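Local coordinates for ABC transporter, substrate-binding protein (Clostridium perfringens, PDB 4EDP) that probably binds a solute outside the cell membrane and delivers it to an ABC importer, as a periplasmic-binding-protein-like receptor, at residues Ala189-Lys194 / Gly198-Lys203; Pro171-Thr176 / Ser337-Trp342. All blocks are in the same frame, centred on the assembly; numbering follows the deposited sequence. Where two conformers were deposited one is given.

Contact 1. Residues Ala189-Lys194 / Gly198-Lys203; sequences AGVDVK and GEAAFK
The connection between helix 178-189 and helix 199-208, by way of the short helix 193-196, brings Ala189, the last residue of helix 178-189, and Val191, in the loop just after it, against Ala200 on the first turn of helix 199-208. It is an example of close approach between small side chains: the CA atoms of Ala189 and Ala200 are 5.9 Å apart where the two methyls meet. The CB of Ala189 lies 3.7 Å from the CB of Ala200, and on the same methyl group the CB of Val191 rests at 4.0 Å, so one methyl receives two of the apolar contacts. With Val191 CG1 anti to the backbone N (chi1 176°), the other branch, CG2, falls beside that N and also meets the Ala200 methyl. The reversal starts at Gly190, whose positive phi makes it the C-prime residue of a Schellman motif ending helix 178-189. Asp192 then caps the next helix: its OD2 accepts from Lys194 N at 2.9 Å, the donor standing above the carboxylate plane. Val193, which is buried, sets CG1 4.0 Å from the CA of Gly198, the N-cap of helix 199-208, and 4.5 Å from Ala201 CB. A water joins the two segments, donating to Val191 O at 3.0 Å and accepting a weak bond from Ala201 N. Asp196, within the connecting residues, binds the backbone N of both Gly198 and Ala200. Val193 and Ala201 fold back on Ala186, about one turn earlier in helix 178-189, while helix 332-350 supplies Phe334 against Val193.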
loop_
_atom_site.group_PDB
_atom_site.type_symbol
_atom_site.label_atom_id
_atom_site.label_comp_id
_atom_site.label_asym_id
_atom_site.label_seq_id
_atom_site.Cartn_x
_atom_site.Cartn_y
_atom_site.Cartn_z
ATOM N N ALA A 189 16.461 -16.027 -0.433
ATOM C CA ALA A 189 16.703 -17.287 -1.166
ATOM C C ALA A 189 17.492 -17.089 -2.470
ATOM O O ALA A 189 18.163 -18.010 -2.966
ATOM C CB ALA A 189 15.355 -17.954 -1.483
ATOM N N GLY A 190 17.407 -15.892 -3.040
ATOM C CA GLY A 190 18.055 -15.613 -4.295
ATOM C C GLY A 190 17.304 -16.191 -5.491
ATOM O O GLY A 190 17.881 -16.372 -6.546
ATOM N N VAL A 191 16.012 -16.474 -5.328
ATOM C CA VAL A 191 15.192 -16.986 -6.425
ATOM C C VAL A 191 13.931 -16.123 -6.495
ATOM O O VAL A 191 13.155 -16.082 -5.544
ATOM C CB VAL A 191 14.793 -18.477 -6.239
ATOM C CG1 VAL A 191 13.843 -18.942 -7.376
ATOM C CG2 VAL A 191 16.033 -19.375 -6.160
ATOM N N ASP A 192 13.720 -15.448 -7.623
ATOM C CA ASP A 192 12.544 -14.588 -7.801
ATOM C C ASP A 192 11.268 -15.427 -7.723
ATOM O O ASP A 192 11.249 -16.542 -8.205
ATOM C CB ASP A 192 12.566 -13.908 -9.159
ATOM C CG ASP A 192 11.477 -12.857 -9.294
ATOM O OD1 ASP A 192 11.596 -11.775 -8.658
ATOM O OD2 ASP A 192 10.509 -13.087 -10.049
ATOM N N VAL A 193 10.190 -14.883 -7.164
ATOM C CA VAL A 193 8.962 -15.691 -7.046
ATOM C C VAL A 193 8.380 -16.086 -8.412
ATOM O O VAL A 193 7.631 -17.051 -8.499
ATOM C CB VAL A 193 7.889 -15.006 -6.181
ATOM C CG1 VAL A 193 8.414 -14.785 -4.756
ATOM C CG2 VAL A 193 7.438 -13.685 -6.826
ATOM N N LYS A 194 8.711 -15.354 -9.475
ATOM C CA LYS A 194 8.179 -15.720 -10.793
ATOM C C LYS A 194 8.907 -16.933 -11.380
ATOM O O LYS A 194 8.435 -17.536 -12.342
ATOM C CB LYS A 194 8.215 -14.550 -11.773
ATOM C CG LYS A 194 7.282 -13.417 -11.409
ATOM C CD LYS A 194 7.290 -12.321 -12.445
ATOM C CE LYS A 194 6.244 -11.270 -12.137
ATOM N NZ LYS A 194 6.189 -10.195 -13.180
ATOM N N GLY A 198 7.432 -18.982 -5.765
ATOM C CA GLY A 198 7.723 -18.704 -4.356
ATOM C C GLY A 198 8.146 -19.863 -3.472
ATOM O O GLY A 198 8.276 -19.704 -2.257
ATOM N N GLU A 199 8.365 -21.038 -4.051
ATOM C CA GLU A 199 8.743 -22.188 -3.228
ATOM C C GLU A 199 10.003 -21.935 -2.385
ATOM O O GLU A 199 10.027 -22.250 -1.190
ATOM C CB GLU A 199 8.865 -23.443 -4.092
ATOM C CG GLU A 199 7.535 -23.839 -4.716
ATOM C CD GLU A 199 6.481 -24.188 -3.680
ATOM O OE1 GLU A 199 6.783 -25.026 -2.811
ATOM O OE2 GLU A 199 5.349 -23.648 -3.754
ATOM N N ALA A 200 11.034 -21.343 -2.984
ATOM C CA ALA A 200 12.259 -21.061 -2.241
ATOM C C ALA A 200 12.010 -20.005 -1.163
ATOM O O ALA A 200 12.559 -20.081 -0.078
ATOM C CB ALA A 200 13.391 -20.608 -3.186
ATOM N N ALA A 201 11.139 -19.049 -1.461
ATOM C CA ALA A 201 10.827 -17.995 -0.502
ATOM C C ALA A 201 10.183 -18.652 0.711
ATOM O O ALA A 201 10.491 -18.308 1.853
ATOM C CB ALA A 201 9.899 -16.961 -1.116
ATOM N N PHE A 202 9.283 -19.603 0.470
ATOM C CA PHE A 202 8.623 -20.260 1.586
ATOM C C PHE A 202 9.577 -21.106 2.412
ATOM O O PHE A 202 9.392 -21.191 3.637
ATOM C CB PHE A 202 7.315 -20.961 1.185
ATOM C CG PHE A 202 6.172 -19.999 1.022
ATOM C CD1 PHE A 202 5.539 -19.476 2.125
ATOM C CD2 PHE A 202 5.755 -19.592 -0.228
ATOM C CE1 PHE A 202 4.503 -18.566 1.988
ATOM C CE2 PHE A 202 4.727 -18.679 -0.362
ATOM C CZ PHE A 202 4.096 -18.176 0.752
ATOM N N LYS A 203 10.620 -21.669 1.788
ATOM C CA LYS A 203 11.626 -22.421 2.536
ATOM C C LYS A 203 12.397 -21.454 3.441
ATOM O O LYS A 203 12.784 -21.828 4.559
ATOM C CB LYS A 203 12.581 -23.186 1.620
ATOM C CG LYS A 203 11.959 -24.360 0.871
ATOM C CD LYS A 203 11.460 -25.460 1.804
ATOM C CE LYS A 203 10.974 -26.671 1.007
ATOM N NZ LYS A 203 10.533 -27.798 1.887
HETATM O O HOH W 1 11.018 -17.888 -4.375
#

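Contact 2. Residues Pro171-Thr176 / Ser337-Trp342; sequences PDITTT and SVMDQW
Ile173 and Met339 reach toward each other tip to tip, joining a type I beta turn, Asp172 to Thr175, to helix 332-350 in this periplasmic-binding-protein fold. The turn follows strand 168-171 and leads toward helix 178-189, and it illustrates how a loop can meet a distant helix through apolar contact: no hydrogen bond joins the two segments, though Asp172 OD1 makes a weak one to Trp346 NE1 further along the helix. The methionine chain leaves its helix with CG anti to the backbone N (chi1 -161°) and bends at chi2, which carries its terminal CE to the turn. There, in the conformer described, the methyl lies 4.0 Å from Ile173 CG1 and also approaches the carbonyl oxygen of the same isoleucine, CE to O being 3.4 Å. One bond further along the same isoleucine branch, CD1 comes obliquely to the indole of Trp342, 4.5 Å from CE3. Within its own helix Val338 places CG2 over one face of that indole, 3.5 Å above the plane and toward its rim. The ring is fixed further by NE1, which hydrogen-bonds to Asn197 O, and by an edge-to-face meeting with Phe202. Ile173 is enclosed more widely by Val343 and Trp346 of the same helix and by Val182 of helix 178-189. Polar bonds inside the turn hold its shape: Thr174 OG1 donates to the anti lone pair of Asp172 OD2. The Asp172 carbonyl oxygen takes two bonds from one residue, from Thr175 N at 3.1 Å and, in the carbonyl plane, from Thr175 OG1 at 2.7 Å.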
loop_
_atom_site.group_PDB
_atom_site.type_symbol
_atom_site.label_atom_id
_atom_site.label_comp_id
_atom_site.label_asym_id
_atom_site.label_seq_id
_atom_site.Cartn_x
_atom_site.Cartn_y
_atom_site.Cartn_z
ATOM N N PRO A 171 4.151 -9.091 9.198
ATOM C CA PRO A 171 2.772 -8.984 8.776
ATOM C C PRO A 171 2.244 -10.298 8.235
ATOM O O PRO A 171 2.978 -11.044 7.561
ATOM C CB PRO A 171 2.832 -7.936 7.652
ATOM C CG PRO A 171 4.181 -8.073 7.103
ATOM C CD PRO A 171 5.050 -8.331 8.312
ATOM N N ASP A 172 0.979 -10.587 8.520
ATOM C CA ASP A 172 0.385 -11.821 8.047
ATOM C C ASP A 172 0.169 -11.749 6.540
ATOM O O ASP A 172 0.067 -10.656 5.955
ATOM C CB ASP A 172 -0.952 -12.086 8.732
ATOM C CG ASP A 172 -1.470 -13.475 8.446
ATOM O OD1 ASP A 172 -0.729 -14.448 8.701
ATOM O OD2 ASP A 172 -2.608 -13.582 7.956
ATOM N N ILE A 173 0.103 -12.916 5.916
ATOM C CA ILE A 173 -0.089 -13.012 4.465
ATOM C C ILE A 173 -1.339 -12.295 3.968
ATOM O O ILE A 173 -1.354 -11.799 2.833
ATOM C CB ILE A 173 -0.114 -14.491 4.014
ATOM C CG1 ILE A 173 -0.030 -14.600 2.487
ATOM C CG2 ILE A 173 -1.346 -15.212 4.583
ATOM C CD1 ILE A 173 1.287 -13.981 1.876
ATOM N N THR A 174 -2.374 -12.209 4.806
ATOM C CA THR A 174 -3.638 -11.566 4.429
ATOM C C THR A 174 -3.668 -10.036 4.554
ATOM O O THR A 174 -4.677 -9.411 4.237
ATOM C CB THR A 174 -4.817 -12.135 5.281
ATOM O OG1 THR A 174 -4.583 -11.875 6.672
ATOM C CG2 THR A 174 -4.956 -13.630 5.068
ATOM N N THR A 175 -2.566 -9.441 4.994
ATOM C CA THR A 175 -2.471 -7.994 5.195
ATOM C C THR A 175 -1.829 -7.351 3.982
ATOM O O THR A 175 -1.278 -8.036 3.116
ATOM C CB THR A 175 -1.584 -7.640 6.406
ATOM O OG1 THR A 175 -0.227 -8.005 6.124
ATOM C CG2 THR A 175 -2.080 -8.347 7.690
ATOM N N THR A 176 -1.883 -6.031 3.932
ATOM C CA THR A 176 -1.303 -5.293 2.809
ATOM C C THR A 176 0.106 -5.703 2.456
ATOM O O THR A 176 0.435 -5.870 1.277
ATOM C CB THR A 176 -1.293 -3.798 3.121
ATOM O OG1 THR A 176 -2.633 -3.392 3.386
ATOM C CG2 THR A 176 -0.711 -2.993 1.943
ATOM N N SER A 337 -2.458 -14.210 -8.913
ATOM C CA SER A 337 -2.612 -15.505 -9.589
ATOM C C SER A 337 -2.105 -16.678 -8.741
ATOM O O SER A 337 -2.470 -17.829 -8.997
ATOM C CB SER A 337 -1.917 -15.545 -10.972
ATOM O OG SER A 337 -0.497 -15.657 -10.865
ATOM N N VAL A 338 -1.260 -16.401 -7.751
ATOM C CA VAL A 338 -0.726 -17.438 -6.880
ATOM C C VAL A 338 -1.094 -17.238 -5.399
ATOM O O VAL A 338 -0.626 -17.974 -4.550
ATOM C CB VAL A 338 0.837 -17.523 -6.971
ATOM C CG1 VAL A 338 1.287 -18.021 -8.353
ATOM C CG2 VAL A 338 1.520 -16.188 -6.622
ATOM N N MET A 339 -1.986 -16.295 -5.126
ATOM C CA MET A 339 -2.346 -15.953 -3.751
ATOM C C MET A 339 -2.932 -17.122 -2.945
ATOM O O MET A 339 -2.586 -17.298 -1.781
ATOM C CB MET A 339 -3.302 -14.756 -3.744
ATOM C CG MET A 339 -3.365 -14.042 -2.394
ATOM S SD MET A 339 -1.748 -13.383 -1.904
ATOM C CE MET A 339 -2.171 -12.689 -0.298
ATOM N N ASP A 340 -3.811 -17.919 -3.548
ATOM C CA ASP A 340 -4.405 -19.048 -2.828
ATOM C C ASP A 340 -3.296 -20.016 -2.384
ATOM O O ASP A 340 -3.292 -20.511 -1.250
ATOM C CB ASP A 340 -5.467 -19.776 -3.663
ATOM C CG ASP A 340 -6.731 -18.946 -3.863
ATOM O OD1 ASP A 340 -6.930 -17.933 -3.157
ATOM O OD2 ASP A 340 -7.543 -19.326 -4.729
ATOM N N GLN A 341 -2.350 -20.260 -3.272
ATOM C CA GLN A 341 -1.219 -21.130 -2.975
ATOM C C GLN A 341 -0.384 -20.527 -1.845
ATOM O O GLN A 341 -0.016 -21.225 -0.893
ATOM C CB GLN A 341 -0.352 -21.312 -4.225
ATOM C CG GLN A 341 0.873 -22.210 -4.050
ATOM C CD GLN A 341 1.644 -22.405 -5.362
ATOM O OE1 GLN A 341 1.128 -22.129 -6.437
ATOM N NE2 GLN A 341 2.884 -22.886 -5.268
ATOM N N TRP A 342 -0.116 -19.229 -1.944
ATOM C CA TRP A 342 0.681 -18.517 -0.931
ATOM C C TRP A 342 0.038 -18.550 0.442
ATOM O O TRP A 342 0.706 -18.832 1.436
ATOM C CB TRP A 342 0.947 -17.089 -1.385
ATOM C CG TRP A 342 2.060 -16.980 -2.384
ATOM C CD1 TRP A 342 2.552 -17.976 -3.187
ATOM C CD2 TRP A 342 2.733 -15.775 -2.791
ATOM N NE1 TRP A 342 3.542 -17.485 -4.001
ATOM C CE2 TRP A 342 3.663 -16.134 -3.796
ATOM C CE3 TRP A 342 2.664 -14.445 -2.380
ATOM C CZ2 TRP A 342 4.509 -15.206 -4.387
ATOM C CZ3 TRP A 342 3.512 -13.517 -2.969
ATOM C CH2 TRP A 342 4.413 -13.899 -3.969
#

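In the fold
Beyond the strands and helices up to residue 167, the chain leaves strand 168-171 through residues 171-176 and runs along helix 178-189 into contact 1, which closes a short loop of three intervening residues before helix 199-208. Much later, helix 332-350 returns to residues 171-176 and closes contact 2 across 160 residues, so contact 1 is nested within the larger loop. The two centres lie about 14 Å apart, and they touch directly. Trp342 is a common element, with Val193 CB packing 3.8 Å from its CZ2, while Glu199 OE2, in the conformer described, and Gln341 NE2 form a probable hydrogen bond. Together they tie helix 332-350 both to the loop after strand 168-171 and to the 189-203 connection.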